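Local structure of cell cycle regulatory protein GcrA (Caulobacter crescentus, 5YIU) at residues K16-W19 and L20-L23; M5-D9 and E10-T14. The protein regulates the cell cycle as a DNA-binding transcription activator, of which this chain is the DNA-binding domain. One frame throughout, in Å; residues are numbered along the deposited sequence.

Contact 1. Residues K16-W19 and L20-L23; sequences KKLW and LDGL
Leu-18 and Leu-23 meet where helix 9-21 ends: Leu-18 CD2 lies 3.9 Å from Leu-23 CD2, and Leu-18 CB and CD1 also lie near that methyl. Between them the backbone closes in a Schellman motif. Leu-23 N donates to Leu-18 O at 3.0 Å, with an N-H...O angle of 153°, and Gly-22 N donates to Trp-19 O, also at 3.0 Å. The second bond is less regular, since Gly-22 N stands above the Trp-19 carbonyl plane, 66° out of it. Gly-22 has a positive phi, at which a CB would jam against the carbonyl oxygen of Asp-21; glycine therefore suits the turn. Leu-23 CG sits beside its own backbone N (chi1 -77°), and from there CD1 packs beside Leu-18 O while CD2 reaches the Leu-18 side chain.

Beside the turn, a water donates to Trp-19 O at 2.8 Å and to Leu-23 O at 2.7 Å, tying the last helical turn to the chain beyond it. The same water lies over one face of the Trp-19 indole, displaced toward its rim, and CE3 of that ring comes 3.8 Å from Leu-23 O. Were the indole of Trp-19 cut back to an alanine, the water would probably lose its aromatic cover and a gap would be likely to open beside Ile-28.

The outward side is looser. Lys-16 and Leu-20 run side by side in the same direction, touching only distantly between Lys-16 CG and Leu-20 CD1, and both residues are solvent-exposed. The apolar side faces the next helix of this helix-turn-helix-clan domain: Leu-18 and Trp-19 both touch Ile-28 of helix 25-32, while Leu-18 and Leu-23 touch Gln-31.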
# COMPACT_ATOMS: atom_id res chain seq x y z
N LYS A 16 5.00 3.69 2.04
CA LYS A 16 6.21 3.63 2.83
C LYS A 16 6.13 4.56 4.04
O LYS A 16 6.40 4.14 5.17
CB LYS A 16 7.41 3.97 1.95
CG LYS A 16 8.74 3.98 2.68
CD LYS A 16 9.85 4.35 1.70
CE LYS A 16 11.09 4.79 2.44
NZ LYS A 16 12.17 5.20 1.50
N LYS A 17 5.75 5.82 3.82
CA LYS A 17 5.64 6.79 4.91
C LYS A 17 4.64 6.34 5.96
O LYS A 17 4.93 6.36 7.16
CB LYS A 17 5.25 8.16 4.37
CG LYS A 17 6.35 8.87 3.59
CD LYS A 17 5.80 10.11 2.88
CE LYS A 17 6.93 10.97 2.31
NZ LYS A 17 6.44 12.27 1.78
N LEU A 18 3.46 5.93 5.52
CA LEU A 18 2.41 5.52 6.44
C LEU A 18 2.77 4.25 7.20
O LEU A 18 2.44 4.11 8.39
CB LEU A 18 1.08 5.35 5.70
CG LEU A 18 0.52 6.63 5.07
CD1 LEU A 18 -0.84 6.35 4.43
CD2 LEU A 18 0.43 7.78 6.08
N TRP A 19 3.44 3.33 6.53
CA TRP A 19 3.88 2.12 7.21
C TRP A 19 4.90 2.46 8.30
O TRP A 19 4.80 1.97 9.43
CB TRP A 19 4.46 1.11 6.21
CG TRP A 19 4.78 -0.20 6.84
CD1 TRP A 19 6.00 -0.64 7.24
CD2 TRP A 19 3.85 -1.24 7.16
NE1 TRP A 19 5.90 -1.89 7.78
CE2 TRP A 19 4.59 -2.29 7.74
CE3 TRP A 19 2.46 -1.39 7.01
CZ2 TRP A 19 3.99 -3.48 8.17
CZ3 TRP A 19 1.87 -2.57 7.44
CH2 TRP A 19 2.64 -3.60 8.01
N LEU A 20 5.87 3.32 7.96
CA LEU A 20 6.86 3.76 8.94
C LEU A 20 6.20 4.56 10.07
O LEU A 20 6.69 4.53 11.20
CB LEU A 20 7.96 4.57 8.27
CG LEU A 20 8.84 3.78 7.29
CD1 LEU A 20 9.76 4.74 6.53
CD2 LEU A 20 9.64 2.69 8.01
N ASP A 21 5.11 5.26 9.76
CA ASP A 21 4.35 6.01 10.77
C ASP A 21 3.59 5.10 11.73
O ASP A 21 3.11 5.56 12.77
CB ASP A 21 3.35 6.96 10.13
CG ASP A 21 4.00 8.11 9.39
OD1 ASP A 21 5.18 8.42 9.66
OD2 ASP A 21 3.32 8.71 8.55
N GLY A 22 3.46 3.83 11.39
CA GLY A 22 2.79 2.87 12.26
C GLY A 22 1.35 2.58 11.89
O GLY A 22 0.64 1.92 12.65
N LEU A 23 0.89 3.05 10.74
CA LEU A 23 -0.48 2.73 10.31
C LEU A 23 -0.60 1.26 9.90
O LEU A 23 0.34 0.66 9.40
CB LEU A 23 -0.94 3.63 9.17
CG LEU A 23 -1.36 5.07 9.51
CD1 LEU A 23 -0.18 5.91 9.92
CD2 LEU A 23 -2.05 5.69 8.31
O HOH W 1 2.79 0.23 10.32

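Contact 2. Residues M5-D9 and E10-T14; sequences MSWTD and ERVST
A helix N-cap defines this contact, with Thr-8 in the capping position where the N-terminal arm enters helix 9-21, the first helix of the helix-turn-helix-clan domain. Thr-8 OG1 accepts from Arg-11 N at 3.1 Å, with an N-H...O angle of 157°. The hydroxyl oxygen stands between its own backbone N and carbonyl carbon (chi1 60°), a rotation that turns it back over the first helical turn. The main chain then takes up the helical pattern: Val-12 N bonds to Thr-8 O at 3.0 Å, and Ser-13 N to Asp-9 O.

Arg-11 leads back along the arm. Its CG passes Thr-8 OG1, its CD comes 3.4 Å from Ser-6 O, and a bend at chi3 turns the guanidinium toward Met-5. Met-5 CB covers one face of that group toward its rim, approaching Arg-11 NH1 to 3.7 Å. The charged end is fixed from elsewhere in the chain: NH1 donates to Gly-33 O and NH2 to Leu-32 O, so the arginine ties the first turn of helix 9-21 to the end of helix 25-32. Trp-7 offers it at most a weak, long cation-pi attraction, the ring and guanidinium planes being 47° apart.

Trp-7, at the centre of an inverse gamma turn, packs instead by its CB against Val-12 CG2, and CE3 lies near Arg-11 CB. Beyond this pair, Trp-7 reaches Lys-43 and Arg-46, and Val-12 reaches Lys-43 and Leu-47, all on helix 37-47. Within the helix itself, Glu-10 O is gripped twice from opposite faces of its carbonyl plane, by Thr-14 N at 2.9 Å and by Thr-14 OG1 at 3.0 Å.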
# COMPACT_ATOMS: atom_id res chain seq x y z
N MET A 5 -4.69 -1.57 -9.17
CA MET A 5 -3.99 -0.29 -9.30
C MET A 5 -2.49 -0.51 -9.43
O MET A 5 -1.92 -1.35 -8.75
CB MET A 5 -4.23 0.60 -8.08
CG MET A 5 -5.66 1.06 -7.89
SD MET A 5 -6.24 2.14 -9.21
CE MET A 5 -7.77 2.73 -8.48
N SER A 6 -1.84 0.26 -10.29
CA SER A 6 -0.38 0.24 -10.40
C SER A 6 0.24 0.83 -9.15
O SER A 6 -0.31 1.78 -8.56
CB SER A 6 0.06 1.09 -11.59
OG SER A 6 -0.31 0.48 -12.81
N TRP A 7 1.39 0.30 -8.75
CA TRP A 7 2.16 0.87 -7.66
C TRP A 7 3.00 2.00 -8.23
O TRP A 7 4.19 1.84 -8.50
CB TRP A 7 3.03 -0.19 -7.00
CG TRP A 7 2.22 -1.14 -6.18
CD1 TRP A 7 1.93 -2.45 -6.47
CD2 TRP A 7 1.56 -0.86 -4.94
NE1 TRP A 7 1.14 -2.99 -5.49
CE2 TRP A 7 0.91 -2.04 -4.53
CE3 TRP A 7 1.48 0.28 -4.12
CZ2 TRP A 7 0.17 -2.10 -3.35
CZ3 TRP A 7 0.74 0.21 -2.96
CH2 TRP A 7 0.10 -0.98 -2.59
N THR A 8 2.36 3.14 -8.43
CA THR A 8 3.03 4.34 -8.91
C THR A 8 4.02 4.84 -7.86
O THR A 8 3.95 4.46 -6.70
CB THR A 8 2.01 5.45 -9.14
OG1 THR A 8 1.34 5.73 -7.91
CG2 THR A 8 1.00 5.04 -10.22
N ASP A 9 4.95 5.70 -8.27
CA ASP A 9 5.90 6.26 -7.33
C ASP A 9 5.19 6.93 -6.16
O ASP A 9 5.63 6.81 -5.02
CB ASP A 9 6.82 7.26 -8.02
CG ASP A 9 7.80 6.61 -8.96
OD1 ASP A 9 7.88 5.36 -8.98
OD2 ASP A 9 8.50 7.34 -9.69
N GLU A 10 4.09 7.62 -6.44
CA GLU A 10 3.37 8.29 -5.36
C GLU A 10 2.73 7.29 -4.39
O GLU A 10 2.75 7.49 -3.19
CB GLU A 10 2.31 9.26 -5.91
CG GLU A 10 1.67 10.10 -4.82
CD GLU A 10 0.53 10.96 -5.31
OE1 GLU A 10 0.30 11.01 -6.54
OE2 GLU A 10 -0.14 11.59 -4.47
N ARG A 11 2.15 6.23 -4.92
CA ARG A 11 1.48 5.26 -4.07
C ARG A 11 2.50 4.52 -3.20
O ARG A 11 2.25 4.26 -2.03
CB ARG A 11 0.63 4.31 -4.90
CG ARG A 11 -0.63 5.00 -5.43
CD ARG A 11 -1.38 4.15 -6.44
NE ARG A 11 -2.07 3.05 -5.79
CZ ARG A 11 -3.30 3.14 -5.28
NH1 ARG A 11 -3.85 2.08 -4.71
NH2 ARG A 11 -3.96 4.27 -5.32
N VAL A 12 3.67 4.24 -3.77
CA VAL A 12 4.75 3.60 -3.03
C VAL A 12 5.27 4.54 -1.93
O VAL A 12 5.46 4.11 -0.80
CB VAL A 12 5.89 3.16 -3.97
CG1 VAL A 12 7.09 2.69 -3.18
CG2 VAL A 12 5.40 2.05 -4.91
N SER A 13 5.49 5.80 -2.27
CA SER A 13 5.97 6.76 -1.29
C SER A 13 4.98 6.91 -0.13
O SER A 13 5.39 6.96 1.03
CB SER A 13 6.23 8.11 -1.95
OG SER A 13 6.59 9.10 -1.00
N THR A 14 3.70 6.98 -0.45
CA THR A 14 2.66 7.07 0.57
C THR A 14 2.62 5.82 1.45
O THR A 14 2.55 5.91 2.68
CB THR A 14 1.30 7.29 -0.09
OG1 THR A 14 1.29 8.57 -0.74
CG2 THR A 14 0.17 7.23 0.93

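In the fold
Contacts 2 and 1 come in series along the chain and mark the start and finish of helix 9-21: contact 2 closes at residue 14 and contact 1 opens at residue 16, their centres about 14 Å apart. They have no touch beyond the helix they share. Their outside partners differ. Residues 16-23 lean on helix 25-32, whereas residues 5-14 reach both that helix and helix 37-47, so the start of the helix, with the loop before it, meets both other helices, while its end is in touch with helix 25-32. Capping at each end delimits the helix within a compact three-helix domain of the helix-turn-helix clan, consistent with its role as the DNA-binding part of GcrA.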